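Local coordinates for putative fumarylacetoacetate hydrolase family protein (Yersinia pestis, PDB 3S52), which is of unknown function but belongs to the fumarylacetoacetate hydrolase family, with a fold containing two beta sheets, at residues A[8-13]-A[214-219]; A[72-77]-A[207-212]; A[82-87]-A[173-178]; A[100-105]-A[189-194]; A[34-39]-A[106-111]. All coordinates share one frame; numbering follows the deposited sequence.

Contact 1. Residues A[8-13]-A[214-219]; sequences RDWQGA and KTVNTR. With SO4 (sulfate ion), chain F.
Lys214 lies over one face of the Trp10 indole, and the two side chains run past each other in opposite directions. The evidence that the lysine lies over the ring is the position of Lys214 CE, 3.4 Å from the centroid of the Trp10 five-membered ring and only 4° off its normal, which is CH-pi geometry. The ammonium follows on the same face: Lys214 NZ is 3.9 Å from that centroid, 26° off the normal, a cation-pi contact. Bends at chi3 and chi4 fold the lysine down onto the ring, while Trp10 holds CG anti to its backbone N (chi1 -162°), which sends the indole out from its loop toward the strand. That loop is a type I turn from Asp9 to Gly12, and it faces strand 214-219, an outermost strand of the chain's four-stranded antiparallel sheet. Farther along the indole, the benzene ring meets Val216 obliquely, with Trp10 CZ2 3.9 Å from Val216 CG1. The pyrrole edge is occupied by a sulfate ion, probably from the crystallisation liquor. Its O4 lies in the plane of the indole and accepts a bond from Trp10 NE1 at 2.9 Å; the same oxygen takes a longer one from Thr215 N at 3.2 Å. Lys214 NZ binds a different sulfate oxygen, O3, at 2.7 Å, so the lysine both covers the ring face and binds the same anion. A water accepts bonds from Lys214 NZ, at 2.7 Å, and from Gln11 NE2, at 2.6 Å, giving the turn a second, solvent-mediated connection to the lysine.

Contact 2. Residues A[72-77]-A[207-212]; sequences HEIELA and LKIMLN
Ile74 meets Ile209, and two residues farther on Leu76 meets Leu211, so the contact consists of two apolar pairs. In the first, the delta methyl does the touching: Ile74 CD1 is 3.7 Å from Ile209 CG2, and the two side chains slide past each other in opposite directions. The reach comes from a fully extended Ile74, with CG1 anti to the backbone N (chi1 -169°) and CD1 continuing straight on, while Ile209 offers its branch methyl. In the second pair the leucines cross at about a right angle and meet methyl to methyl, Leu76 CD1 being 3.9 Å from Leu211 CD1. Val101 of strand 96-107 touches both isoleucines and fills in beside the first pair.

The polar interactions point elsewhere. In the loop following strand 189-191, Gly193 N bonds Glu75 OE1, and the hydroxyls of Thr194 and Thr192 bond the carbonyl oxygens of Ile74 and Leu76. Ile74 N is bonded to Gln160 OE1 of strand 157-163. The face toward strand 207-211 is hydrocarbon.

Backbone geometry agrees with this division. The short strand axes approach to 9.2 Å, too far for direct pairing, and cross at -39°. Such spacing, a modest crossing angle and aliphatic side chains meeting between the strands are what face-to-face packing of two beta sheets in a sandwich looks like, here between the mixed sheet and the four-stranded antiparallel one.

Contact 3. Residues A[82-87]-A[173-178]; sequences TPLKQA and PLISYM
Ser176 reaches from its helix to the backbone of Ala87, and its side chain can be followed outward atom by atom. CB comes first, 3.6 Å from Ala87 O. The hydroxyl is then set anti to the backbone N of Ser176 (chi1 178°), which carries it to the loop, and Ser176 OG donates a hydrogen bond of 2.7 Å to Ala87 O. The C=O...donor angle is 164°, so the hydroxyl approaches nearly head-on to the carbonyl. A water adds a second bond to that oxygen: it donates to Ala87 O at 2.7 Å and to Ser176 O at 2.9 Å, bridging the loop carbonyl to a helix carbonyl. Two donors thus satisfy Ala87 O, and both connections lead to the same serine. Ser179, within the same helix, strengthens the join, since its OG is hydrogen-bonded to Ser176 O and to Ala87 N.

One residue back along the helix, contact becomes apolar. Leu84 CD1 lies 3.9 Å from Ile175 CG2, the leucine and isoleucine side chains crossing at a slant.

The loop 82-87 follows strand 70-80 and leads into helix 89-95, whose Val92 also touches Ile175. Helix 171-181 is thus wedged between this loop and strand 189-191, where Val190 receives Ile175, while the outer residues Lys85 and Tyr177 bond Asp128 and Lys123 of the second subunit respectively.

Contact 4. Residues A[100-105]-A[189-194]; sequences GVALDL and IVLTGT
Leu191 turns its CG anti to its own carbonyl carbon (chi1 -68°), and from there its two methyls fork toward Ala102 and Asp104. The branch ending in CD2 meets Ala102 CB at 3.8 Å; the other, CD1, lies 4.1 Å from Asp104 CB. Asp104 in turn sets CG anti to its backbone N (chi1 162°), leaving the methylene against the leucine while the carboxylate goes on to salt bridges from OD1 to Lys49 and from OD2 to Lys125.

The backbones do not pair here: the nearest CA atoms, of Ala102 and Leu191, are 7.6 Å apart. Strand 70-80 is hydrogen-bonded to both strand 96-107 and strand 189-191, and Leu191, which also touches its Glu75 and Ala77, reaches Ala102 and Asp104 across it.

Chemically, the contact itself is hydrocarbon, with charge farther along the Asp104 side chain. Asp104 OD2 lies near the carboxylates of Glu73 and Glu75, and the lysines probably offset the gathered negative charge. A sulfate about 5 Å from the aspartate side chain probably comes from the crystallisation liquor. Asp104 thus lends its methylene to an apolar contact and its carboxylate to two lysines, all in a buried setting.

Contact 5. Residues A[34-39]-A[106-111]; sequences KEMGST and TLRELQ
Glu35 OE2 is held by two hydrogen bonds, from His32 ND1 and Val198 N, beside Arg108, whose guanidinium approaches the backbone of the same glutamate. Glu35 OE1 is bonded to Gly197 N. With these partners Glu35 OE2 stays 6.2 Å from Arg108 NH1, where any attraction would probably be weak. The nearer approach is that of Glu35 O, 3.8 Å from Arg108 NH2, at the guanidinium edge and near its plane.

Met36, modelled as selenomethionine, and Arg108 share the main part of the contact. Met36 SE sits 3.6 Å above the guanidinium plane, displaced toward the rim, and is 3.8 Å from Arg108 NH2. Arg108 reaches it with CG anti to the backbone N (chi1 -179°) and the chain straight from CG to NE; Met36, bent at chi2 and chi3, runs slantwise across it. Both partners lie at helix ends. Helix 30-35 closes in a Schellman motif at Gly37, whose N bonds Lys34 O at 3.1 Å, and Leu107 is the N-cap of helix 108-117, with Gln111 N bonded to Leu107 O at 2.9 Å.

Beyond the selenium, the terminal methyl reaches the next turn of the same helix, at Gln111. Met36 CE is 3.6 Å from Gln111 OE1, and these two side chains meet at about a right angle. Gln111 also touches Trp121, Ala124 and Lys125, while a sulfate, probably from the crystallisation liquor, lies about 3 Å from the Met36 side chain.

How the contacts relate
Along the chain, contact 1 encloses all the others. Contacts 3 and 4 are nested within contact 2 and alternate with each other, and contact 5 alternates with contacts 2, 3 and 4. Contacts 2 and 4, their centres about 8 Å apart, share the mixed sheet, which contact 2 joins to the antiparallel one. Contact 1, centred about 11 Å from contact 2, adds the neighbouring edge strand of this second sheet. Contact 3 touches contact 4 through Met178 on Val190, their centres about 17 Å apart. Contact 5 continues strand 96-107 into a helix, its centre about 28 Å from that of contact 1. Contacts 2 and 4 are thus central, and contacts 1, 3 and 5 lie about 15 to 17 Å from the chain's centre.

Contact 1. Residues A[8-13]-A[214-219]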
# COMPACT_ATOMS: atom_id res chain seq x y z
N ARG A 8 2.78 0.51 20.15
CA ARG A 8 3.11 0.30 21.55
C ARG A 8 4.54 0.70 21.85
O ARG A 8 5.39 0.67 20.96
CB ARG A 8 2.86 -1.16 21.93
CG ARG A 8 1.37 -1.50 22.02
CD ARG A 8 1.12 -2.93 22.46
NE ARG A 8 -0.31 -3.25 22.38
CZ ARG A 8 -1.22 -2.81 23.24
NH1 ARG A 8 -0.86 -2.03 24.25
NH2 ARG A 8 -2.49 -3.13 23.09
N ASP A 9 4.83 1.07 23.10
CA ASP A 9 6.24 1.26 23.44
C ASP A 9 6.91 -0.08 23.78
O ASP A 9 6.26 -1.12 23.79
CB ASP A 9 6.46 2.36 24.51
CG ASP A 9 5.89 1.99 25.89
OD1 ASP A 9 5.55 0.82 26.11
OD2 ASP A 9 5.82 2.90 26.76
N TRP A 10 8.22 -0.05 24.05
CA TRP A 10 8.93 -1.30 24.31
C TRP A 10 8.29 -2.07 25.47
O TRP A 10 8.26 -3.29 25.47
CB TRP A 10 10.43 -1.07 24.59
CG TRP A 10 11.21 -2.35 24.42
CD1 TRP A 10 11.59 -3.23 25.40
CD2 TRP A 10 11.66 -2.90 23.18
NE1 TRP A 10 12.26 -4.29 24.83
CE2 TRP A 10 12.31 -4.11 23.47
CE3 TRP A 10 11.57 -2.49 21.85
CZ2 TRP A 10 12.86 -4.92 22.48
CZ3 TRP A 10 12.12 -3.27 20.87
CH2 TRP A 10 12.77 -4.47 21.19
N GLN A 11 7.79 -1.34 26.46
CA GLN A 11 7.19 -1.95 27.63
C GLN A 11 5.80 -2.53 27.38
O GLN A 11 5.27 -3.24 28.22
CB GLN A 11 7.09 -0.94 28.77
CG GLN A 11 8.40 -0.66 29.46
CD GLN A 11 9.42 -0.04 28.54
OE1 GLN A 11 9.17 1.00 27.93
NE2 GLN A 11 10.58 -0.67 28.43
N GLY A 12 5.21 -2.20 26.23
CA GLY A 12 3.89 -2.71 25.92
C GLY A 12 2.78 -1.69 26.10
O GLY A 12 1.62 -1.98 25.87
N ALA A 13 3.15 -0.48 26.52
CA ALA A 13 2.16 0.57 26.70
C ALA A 13 1.63 1.06 25.36
O ALA A 13 2.39 1.32 24.43
CB ALA A 13 2.75 1.75 27.48
N LYS A 214 18.41 -5.08 23.00
CA LYS A 214 17.07 -5.34 23.49
C LYS A 214 16.40 -6.46 22.72
O LYS A 214 16.50 -6.53 21.50
CB LYS A 214 16.24 -4.06 23.44
CG LYS A 214 16.88 -2.93 24.23
CD LYS A 214 16.09 -1.65 24.12
CE LYS A 214 14.76 -1.77 24.85
NZ LYS A 214 14.94 -2.14 26.27
N THR A 215 15.71 -7.34 23.45
CA THR A 215 15.24 -8.60 22.90
C THR A 215 13.71 -8.80 22.89
O THR A 215 13.03 -8.45 23.86
CB THR A 215 15.88 -9.77 23.67
OG1 THR A 215 17.30 -9.66 23.57
CG2 THR A 215 15.43 -11.11 23.11
N VAL A 216 13.18 -9.34 21.80
CA VAL A 216 11.81 -9.86 21.78
C VAL A 216 11.85 -11.30 21.29
O VAL A 216 12.65 -11.65 20.42
CB VAL A 216 10.87 -9.06 20.84
CG1 VAL A 216 10.42 -7.75 21.48
CG2 VAL A 216 11.53 -8.81 19.50
N ASN A 217 10.96 -12.13 21.84
CA ASN A 217 10.86 -13.53 21.46
C ASN A 217 9.46 -13.89 21.01
O ASN A 217 8.46 -13.38 21.53
CB ASN A 217 11.23 -14.43 22.63
CG ASN A 217 12.61 -14.15 23.14
OD1 ASN A 217 13.58 -14.72 22.66
ND2 ASN A 217 12.70 -13.26 24.12
N THR A 218 9.38 -14.78 20.04
CA THR A 218 8.08 -15.21 19.58
C THR A 218 8.20 -16.54 18.85
O THR A 218 9.28 -17.13 18.76
CB THR A 218 7.41 -14.12 18.71
OG1 THR A 218 6.00 -14.37 18.63
CG2 THR A 218 8.02 -14.04 17.30
N ARG A 219 7.07 -17.03 18.35
CA ARG A 219 7.00 -18.34 17.74
C ARG A 219 6.13 -18.20 16.50
O ARG A 219 5.20 -17.38 16.49
CB ARG A 219 6.36 -19.31 18.73
CG ARG A 219 6.42 -20.76 18.34
CD ARG A 219 5.79 -21.62 19.43
NE ARG A 219 6.42 -21.38 20.72
CZ ARG A 219 7.56 -21.95 21.12
NH1 ARG A 219 8.18 -22.82 20.33
NH2 ARG A 219 8.06 -21.66 22.32
S SO4 F . 14.89 -5.85 27.14
O1 SO4 F . 15.85 -6.90 27.47
O2 SO4 F . 14.04 -5.57 28.29
O3 SO4 F . 15.65 -4.64 26.79
O4 SO4 F . 14.05 -6.29 26.03
O HOH W 1 13.03 -0.78 27.59

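Contact 2. Residues A[72-77]-A[207-212]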
# COMPACT_ATOMS: atom_id res chain seq x y z
N HIS A 72 11.64 -14.48 6.29
CA HIS A 72 11.85 -13.39 7.23
C HIS A 72 12.77 -12.31 6.61
O HIS A 72 13.73 -12.64 5.90
CB HIS A 72 12.46 -13.92 8.54
CG HIS A 72 13.72 -14.70 8.35
ND1 HIS A 72 14.95 -14.10 8.13
CD2 HIS A 72 13.96 -16.04 8.36
CE1 HIS A 72 15.87 -15.04 7.99
NE2 HIS A 72 15.30 -16.22 8.13
N GLU A 73 12.45 -11.03 6.82
CA GLU A 73 13.43 -9.98 6.55
C GLU A 73 13.44 -8.99 7.71
O GLU A 73 12.59 -8.09 7.75
CB GLU A 73 13.05 -9.25 5.25
CG GLU A 73 12.65 -10.20 4.14
CD GLU A 73 12.55 -9.51 2.79
OE1 GLU A 73 12.25 -8.30 2.76
OE2 GLU A 73 12.77 -10.20 1.77
N ILE A 74 14.45 -9.07 8.56
CA ILE A 74 14.50 -8.20 9.74
C ILE A 74 14.91 -6.79 9.30
O ILE A 74 15.71 -6.63 8.37
CB ILE A 74 15.45 -8.75 10.84
CG1 ILE A 74 15.28 -7.97 12.15
CG2 ILE A 74 16.90 -8.68 10.40
CD1 ILE A 74 16.17 -8.47 13.28
N GLU A 75 14.33 -5.77 9.94
CA GLU A 75 14.54 -4.39 9.52
C GLU A 75 14.34 -3.43 10.68
O GLU A 75 13.53 -3.68 11.57
CB GLU A 75 13.57 -4.00 8.37
CG GLU A 75 13.52 -5.04 7.23
CD GLU A 75 12.96 -4.50 5.92
OE1 GLU A 75 12.71 -3.28 5.83
OE2 GLU A 75 12.78 -5.31 4.97
N LEU A 76 15.09 -2.33 10.64
CA LEU A 76 14.87 -1.22 11.56
C LEU A 76 13.59 -0.50 11.15
O LEU A 76 13.42 -0.16 9.96
CB LEU A 76 16.06 -0.25 11.53
CG LEU A 76 15.84 0.97 12.43
CD1 LEU A 76 15.96 0.59 13.88
CD2 LEU A 76 16.82 2.10 12.08
N ALA A 77 12.67 -0.31 12.09
CA ALA A 77 11.44 0.44 11.81
C ALA A 77 11.51 1.81 12.48
O ALA A 77 11.97 1.92 13.61
CB ALA A 77 10.21 -0.33 12.33
N LEU A 207 11.58 -17.66 17.34
CA LEU A 207 12.35 -16.52 16.91
C LEU A 207 12.86 -15.74 18.11
O LEU A 207 12.11 -15.48 19.05
CB LEU A 207 11.48 -15.60 16.06
CG LEU A 207 11.38 -15.90 14.56
CD1 LEU A 207 10.95 -17.33 14.33
CD2 LEU A 207 10.42 -14.91 13.91
N LYS A 208 14.13 -15.37 18.07
CA LYS A 208 14.64 -14.39 19.03
C LYS A 208 15.14 -13.21 18.23
O LYS A 208 15.99 -13.37 17.35
CB LYS A 208 15.77 -14.95 19.88
CG LYS A 208 16.43 -13.90 20.76
CD LYS A 208 17.62 -14.45 21.51
CE LYS A 208 17.29 -15.76 22.18
NZ LYS A 208 16.07 -15.67 23.03
N ILE A 209 14.59 -12.03 18.50
CA ILE A 209 14.92 -10.86 17.70
C ILE A 209 15.57 -9.83 18.59
O ILE A 209 15.09 -9.55 19.68
CB ILE A 209 13.68 -10.23 17.06
CG1 ILE A 209 12.97 -11.22 16.14
CG2 ILE A 209 14.07 -8.97 16.28
CD1 ILE A 209 11.53 -11.44 16.51
N MSE A 210 16.65 -9.23 18.12
CA MSE A 210 17.32 -8.23 18.93
C MSE A 210 17.58 -6.93 18.18
O MSE A 210 17.95 -6.94 17.00
CB MSE A 210 18.61 -8.77 19.51
CG MSE A 210 18.40 -9.51 20.81
SE MSE A 210 20.06 -10.26 21.46
CE MSE A 210 19.95 -11.96 20.53
N LEU A 211 17.34 -5.83 18.88
CA LEU A 211 17.58 -4.50 18.34
C LEU A 211 18.50 -3.85 19.35
O LEU A 211 18.11 -3.61 20.50
CB LEU A 211 16.27 -3.71 18.22
CG LEU A 211 16.38 -2.27 17.72
CD1 LEU A 211 16.96 -2.23 16.31
CD2 LEU A 211 15.01 -1.59 17.75
N ASN A 212 19.73 -3.60 18.92
CA ASN A 212 20.80 -3.30 19.84
C ASN A 212 20.75 -4.31 20.98
O ASN A 212 20.65 -5.51 20.73
CB ASN A 212 20.72 -1.87 20.32
CG ASN A 212 21.03 -0.88 19.20
OD1 ASN A 212 21.87 -1.16 18.33
ND2 ASN A 212 20.35 0.25 19.20

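Contact 3. Residues A[82-87]-A[173-178]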
# COMPACT_ATOMS: atom_id res chain seq x y z
N THR A 82 5.47 13.39 13.31
CA THR A 82 5.01 14.66 12.75
C THR A 82 4.86 14.47 11.25
O THR A 82 5.75 13.92 10.63
CB THR A 82 6.07 15.76 12.98
OG1 THR A 82 6.39 15.86 14.38
CG2 THR A 82 5.59 17.11 12.46
N PRO A 83 3.78 15.00 10.66
CA PRO A 83 3.56 14.67 9.25
C PRO A 83 4.65 15.24 8.35
O PRO A 83 5.19 16.33 8.58
CB PRO A 83 2.20 15.30 8.94
CG PRO A 83 2.01 16.37 10.00
CD PRO A 83 2.70 15.83 11.22
N LEU A 84 4.99 14.48 7.32
CA LEU A 84 6.03 14.90 6.39
C LEU A 84 5.54 14.82 4.95
O LEU A 84 5.02 13.78 4.52
CB LEU A 84 7.26 14.00 6.54
CG LEU A 84 7.94 14.04 7.90
CD1 LEU A 84 8.83 12.80 8.08
CD2 LEU A 84 8.74 15.35 8.05
N LYS A 85 5.66 15.93 4.22
CA LYS A 85 5.35 15.93 2.79
C LYS A 85 6.40 16.77 2.07
O LYS A 85 6.58 17.94 2.40
CB LYS A 85 3.96 16.48 2.54
CG LYS A 85 3.56 16.50 1.06
CD LYS A 85 2.20 17.14 0.86
CE LYS A 85 1.88 17.34 -0.63
NZ LYS A 85 1.88 16.05 -1.39
N GLN A 86 7.11 16.18 1.11
CA GLN A 86 8.18 16.89 0.42
C GLN A 86 9.09 17.55 1.44
O GLN A 86 9.37 18.74 1.34
CB GLN A 86 7.59 17.94 -0.53
CG GLN A 86 6.82 17.34 -1.72
CD GLN A 86 6.00 18.38 -2.46
OE1 GLN A 86 5.93 19.54 -2.06
NE2 GLN A 86 5.35 17.96 -3.55
N ALA A 87 9.53 16.78 2.42
CA ALA A 87 10.24 17.34 3.56
C ALA A 87 11.76 17.33 3.36
O ALA A 87 12.31 16.41 2.78
CB ALA A 87 9.88 16.57 4.82
N PRO A 173 17.85 10.86 4.45
CA PRO A 173 17.56 11.04 3.02
C PRO A 173 16.52 10.06 2.48
O PRO A 173 15.80 10.39 1.54
CB PRO A 173 18.92 10.81 2.34
CG PRO A 173 19.82 10.16 3.42
CD PRO A 173 19.29 10.68 4.73
N LEU A 174 16.45 8.86 3.04
CA LEU A 174 15.46 7.89 2.55
C LEU A 174 14.05 8.43 2.83
O LEU A 174 13.18 8.47 1.95
CB LEU A 174 15.64 6.52 3.23
CG LEU A 174 14.63 5.43 2.86
CD1 LEU A 174 14.77 5.00 1.41
CD2 LEU A 174 14.80 4.22 3.78
N ILE A 175 13.83 8.85 4.07
CA ILE A 175 12.51 9.30 4.46
C ILE A 175 12.18 10.58 3.72
O ILE A 175 11.04 10.80 3.32
CB ILE A 175 12.39 9.46 5.98
CG1 ILE A 175 12.52 8.10 6.66
CG2 ILE A 175 11.05 10.08 6.33
CD1 ILE A 175 12.43 8.17 8.19
N SER A 176 13.18 11.43 3.52
CA SER A 176 12.99 12.63 2.75
C SER A 176 12.50 12.25 1.36
O SER A 176 11.49 12.76 0.87
CB SER A 176 14.29 13.43 2.67
OG SER A 176 14.13 14.59 1.88
N TYR A 177 13.21 11.32 0.73
CA TYR A 177 12.82 10.83 -0.58
C TYR A 177 11.38 10.28 -0.63
O TYR A 177 10.58 10.69 -1.49
CB TYR A 177 13.82 9.79 -1.08
CG TYR A 177 13.46 9.20 -2.42
CD1 TYR A 177 13.56 9.95 -3.59
CD2 TYR A 177 13.00 7.90 -2.52
CE1 TYR A 177 13.22 9.40 -4.83
CE2 TYR A 177 12.66 7.34 -3.75
CZ TYR A 177 12.77 8.09 -4.90
OH TYR A 177 12.42 7.52 -6.11
N MSE A 178 11.04 9.38 0.30
CA MSE A 178 9.68 8.81 0.36
C MSE A 178 8.61 9.89 0.41
O MSE A 178 7.56 9.78 -0.21
CB MSE A 178 9.51 7.90 1.59
CG MSE A 178 10.36 6.65 1.59
SE MSE A 178 10.36 5.80 3.39
CE MSE A 178 11.16 4.05 2.86
O HOH W 2 11.67 15.61 0.28

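Contact 4. Residues A[100-105]-A[189-194]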
# COMPACT_ATOMS: atom_id res chain seq x y z
N GLY A 100 12.08 0.91 16.20
CA GLY A 100 11.59 -0.41 16.52
C GLY A 100 12.21 -1.40 15.55
O GLY A 100 13.06 -1.04 14.74
N VAL A 101 11.81 -2.66 15.67
CA VAL A 101 12.31 -3.68 14.77
C VAL A 101 11.12 -4.46 14.22
O VAL A 101 10.20 -4.81 14.96
CB VAL A 101 13.33 -4.60 15.45
CG1 VAL A 101 12.71 -5.30 16.67
CG2 VAL A 101 13.89 -5.61 14.45
N ALA A 102 11.14 -4.69 12.91
CA ALA A 102 10.07 -5.44 12.27
C ALA A 102 10.60 -6.59 11.43
O ALA A 102 11.80 -6.67 11.15
CB ALA A 102 9.22 -4.51 11.39
N LEU A 103 9.69 -7.47 11.04
CA LEU A 103 9.93 -8.47 10.00
C LEU A 103 9.10 -8.08 8.78
O LEU A 103 7.88 -8.01 8.85
CB LEU A 103 9.47 -9.85 10.46
CG LEU A 103 10.19 -10.40 11.69
CD1 LEU A 103 9.65 -11.77 12.05
CD2 LEU A 103 11.69 -10.46 11.43
N ASP A 104 9.76 -7.84 7.65
CA ASP A 104 9.01 -7.62 6.44
C ASP A 104 8.91 -9.02 5.88
O ASP A 104 9.79 -9.48 5.14
CB ASP A 104 9.83 -6.67 5.54
CG ASP A 104 9.40 -6.68 4.07
OD1 ASP A 104 8.30 -7.18 3.74
OD2 ASP A 104 10.18 -6.15 3.24
N LEU A 105 7.77 -9.67 6.14
CA LEU A 105 7.56 -11.05 5.70
C LEU A 105 7.15 -11.03 4.25
O LEU A 105 6.31 -10.23 3.84
CB LEU A 105 6.47 -11.77 6.51
CG LEU A 105 6.58 -11.88 8.04
CD1 LEU A 105 5.40 -12.68 8.57
CD2 LEU A 105 7.89 -12.53 8.44
N ILE A 189 4.83 4.32 9.71
CA ILE A 189 6.06 3.63 10.04
C ILE A 189 6.89 3.52 8.77
O ILE A 189 6.34 3.32 7.68
CB ILE A 189 5.74 2.20 10.59
CG1 ILE A 189 4.91 2.28 11.88
CG2 ILE A 189 7.00 1.40 10.80
CD1 ILE A 189 4.25 0.95 12.26
N VAL A 190 8.20 3.65 8.90
CA VAL A 190 9.10 3.45 7.77
C VAL A 190 9.99 2.26 8.06
O VAL A 190 10.59 2.18 9.14
CB VAL A 190 9.96 4.69 7.51
CG1 VAL A 190 11.10 4.35 6.54
CG2 VAL A 190 9.09 5.83 6.99
N LEU A 191 10.04 1.33 7.10
CA LEU A 191 10.95 0.19 7.19
C LEU A 191 12.16 0.50 6.34
O LEU A 191 12.03 0.99 5.21
CB LEU A 191 10.28 -1.10 6.69
CG LEU A 191 9.14 -1.64 7.54
CD1 LEU A 191 8.78 -3.08 7.12
CD2 LEU A 191 9.50 -1.61 9.01
N THR A 192 13.34 0.27 6.90
CA THR A 192 14.58 0.74 6.29
C THR A 192 15.37 -0.32 5.50
O THR A 192 16.47 -0.04 5.03
CB THR A 192 15.48 1.38 7.36
OG1 THR A 192 15.80 0.40 8.35
CG2 THR A 192 14.77 2.55 8.03
N GLY A 193 14.83 -1.52 5.38
CA GLY A 193 15.43 -2.55 4.54
C GLY A 193 16.10 -3.65 5.33
O GLY A 193 16.35 -3.51 6.53
N THR A 194 16.40 -4.76 4.66
CA THR A 194 16.93 -5.91 5.37
C THR A 194 18.35 -6.25 4.91
O THR A 194 18.67 -6.18 3.72
CB THR A 194 15.99 -7.12 5.19
OG1 THR A 194 16.31 -8.14 6.13
CG2 THR A 194 16.11 -7.67 3.78

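Contact 5. Residues A[34-39]-A[106-111]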
# COMPACT_ATOMS: atom_id res chain seq x y z
N LYS A 34 22.91 -8.87 -3.27
CA LYS A 34 23.74 -9.92 -3.86
C LYS A 34 23.09 -11.31 -3.72
O LYS A 34 23.09 -12.09 -4.67
CB LYS A 34 25.13 -9.87 -3.22
CG LYS A 34 26.07 -10.97 -3.64
CD LYS A 34 27.32 -10.96 -2.76
CE LYS A 34 28.30 -12.06 -3.14
NZ LYS A 34 27.71 -13.43 -3.13
N GLU A 35 22.51 -11.60 -2.55
CA GLU A 35 21.88 -12.89 -2.31
C GLU A 35 20.54 -13.04 -3.04
O GLU A 35 20.09 -14.16 -3.28
CB GLU A 35 21.69 -13.14 -0.81
CG GLU A 35 20.41 -12.52 -0.23
CD GLU A 35 20.36 -12.59 1.28
OE1 GLU A 35 21.20 -13.31 1.84
OE2 GLU A 35 19.49 -11.93 1.89
N MSE A 36 19.91 -11.93 -3.39
CA MSE A 36 18.70 -11.94 -4.23
C MSE A 36 19.04 -11.99 -5.73
O MSE A 36 18.14 -11.98 -6.57
CB MSE A 36 17.82 -10.71 -3.97
CG MSE A 36 17.37 -10.53 -2.51
SE MSE A 36 16.10 -11.92 -1.96
CE MSE A 36 14.46 -11.10 -2.64
N GLY A 37 20.33 -12.01 -6.05
CA GLY A 37 20.75 -12.02 -7.44
C GLY A 37 20.38 -10.77 -8.23
O GLY A 37 20.39 -10.77 -9.45
N SER A 38 20.04 -9.69 -7.53
CA SER A 38 19.66 -8.45 -8.21
C SER A 38 20.78 -7.42 -8.22
O SER A 38 21.93 -7.71 -7.89
CB SER A 38 18.36 -7.87 -7.66
OG SER A 38 18.40 -7.75 -6.25
N THR A 39 20.45 -6.21 -8.66
CA THR A 39 21.38 -5.10 -8.57
C THR A 39 20.70 -3.90 -7.93
O THR A 39 19.48 -3.85 -7.82
CB THR A 39 21.92 -4.69 -9.95
OG1 THR A 39 20.81 -4.49 -10.85
CG2 THR A 39 22.85 -5.77 -10.50
N THR A 106 7.70 -11.96 3.48
CA THR A 106 7.59 -11.88 2.04
C THR A 106 7.24 -13.24 1.49
O THR A 106 7.85 -14.23 1.88
CB THR A 106 8.93 -11.43 1.43
OG1 THR A 106 9.27 -10.13 1.94
CG2 THR A 106 8.86 -11.38 -0.12
N LEU A 107 6.31 -13.31 0.54
CA LEU A 107 6.09 -14.60 -0.08
C LEU A 107 7.07 -14.58 -1.23
O LEU A 107 6.79 -14.05 -2.31
CB LEU A 107 4.65 -14.70 -0.57
CG LEU A 107 3.63 -14.67 0.58
CD1 LEU A 107 2.18 -14.55 0.10
CD2 LEU A 107 3.81 -15.90 1.46
N ARG A 108 8.20 -15.24 -1.02
CA ARG A 108 9.36 -15.00 -1.85
C ARG A 108 9.16 -15.55 -3.25
O ARG A 108 9.60 -14.96 -4.22
CB ARG A 108 10.62 -15.60 -1.23
CG ARG A 108 11.89 -15.37 -2.03
CD ARG A 108 13.14 -15.92 -1.34
NE ARG A 108 14.35 -15.66 -2.11
CZ ARG A 108 15.59 -15.86 -1.67
NH1 ARG A 108 15.80 -16.32 -0.44
NH2 ARG A 108 16.63 -15.60 -2.45
N GLU A 109 8.51 -16.71 -3.34
CA GLU A 109 8.22 -17.34 -4.63
C GLU A 109 7.30 -16.46 -5.46
O GLU A 109 7.55 -16.24 -6.64
CB GLU A 109 7.61 -18.73 -4.45
CG GLU A 109 8.50 -19.73 -3.69
CD GLU A 109 7.76 -21.02 -3.30
OE1 GLU A 109 7.04 -21.59 -4.15
OE2 GLU A 109 7.89 -21.45 -2.13
N LEU A 110 6.23 -15.96 -4.85
CA LEU A 110 5.33 -15.04 -5.56
C LEU A 110 6.08 -13.78 -5.99
O LEU A 110 6.00 -13.37 -7.15
CB LEU A 110 4.13 -14.64 -4.70
CG LEU A 110 2.92 -15.55 -4.58
CD1 LEU A 110 1.80 -14.83 -3.84
CD2 LEU A 110 2.44 -16.00 -5.94
N GLN A 111 6.80 -13.17 -5.05
CA GLN A 111 7.58 -11.97 -5.38
C GLN A 111 8.46 -12.21 -6.60
O GLN A 111 8.50 -11.39 -7.52
CB GLN A 111 8.46 -11.52 -4.22
CG GLN A 111 9.07 -10.12 -4.45
CD GLN A 111 10.21 -9.82 -3.50
OE1 GLN A 111 10.86 -10.73 -3.00
NE2 GLN A 111 10.47 -8.54 -3.25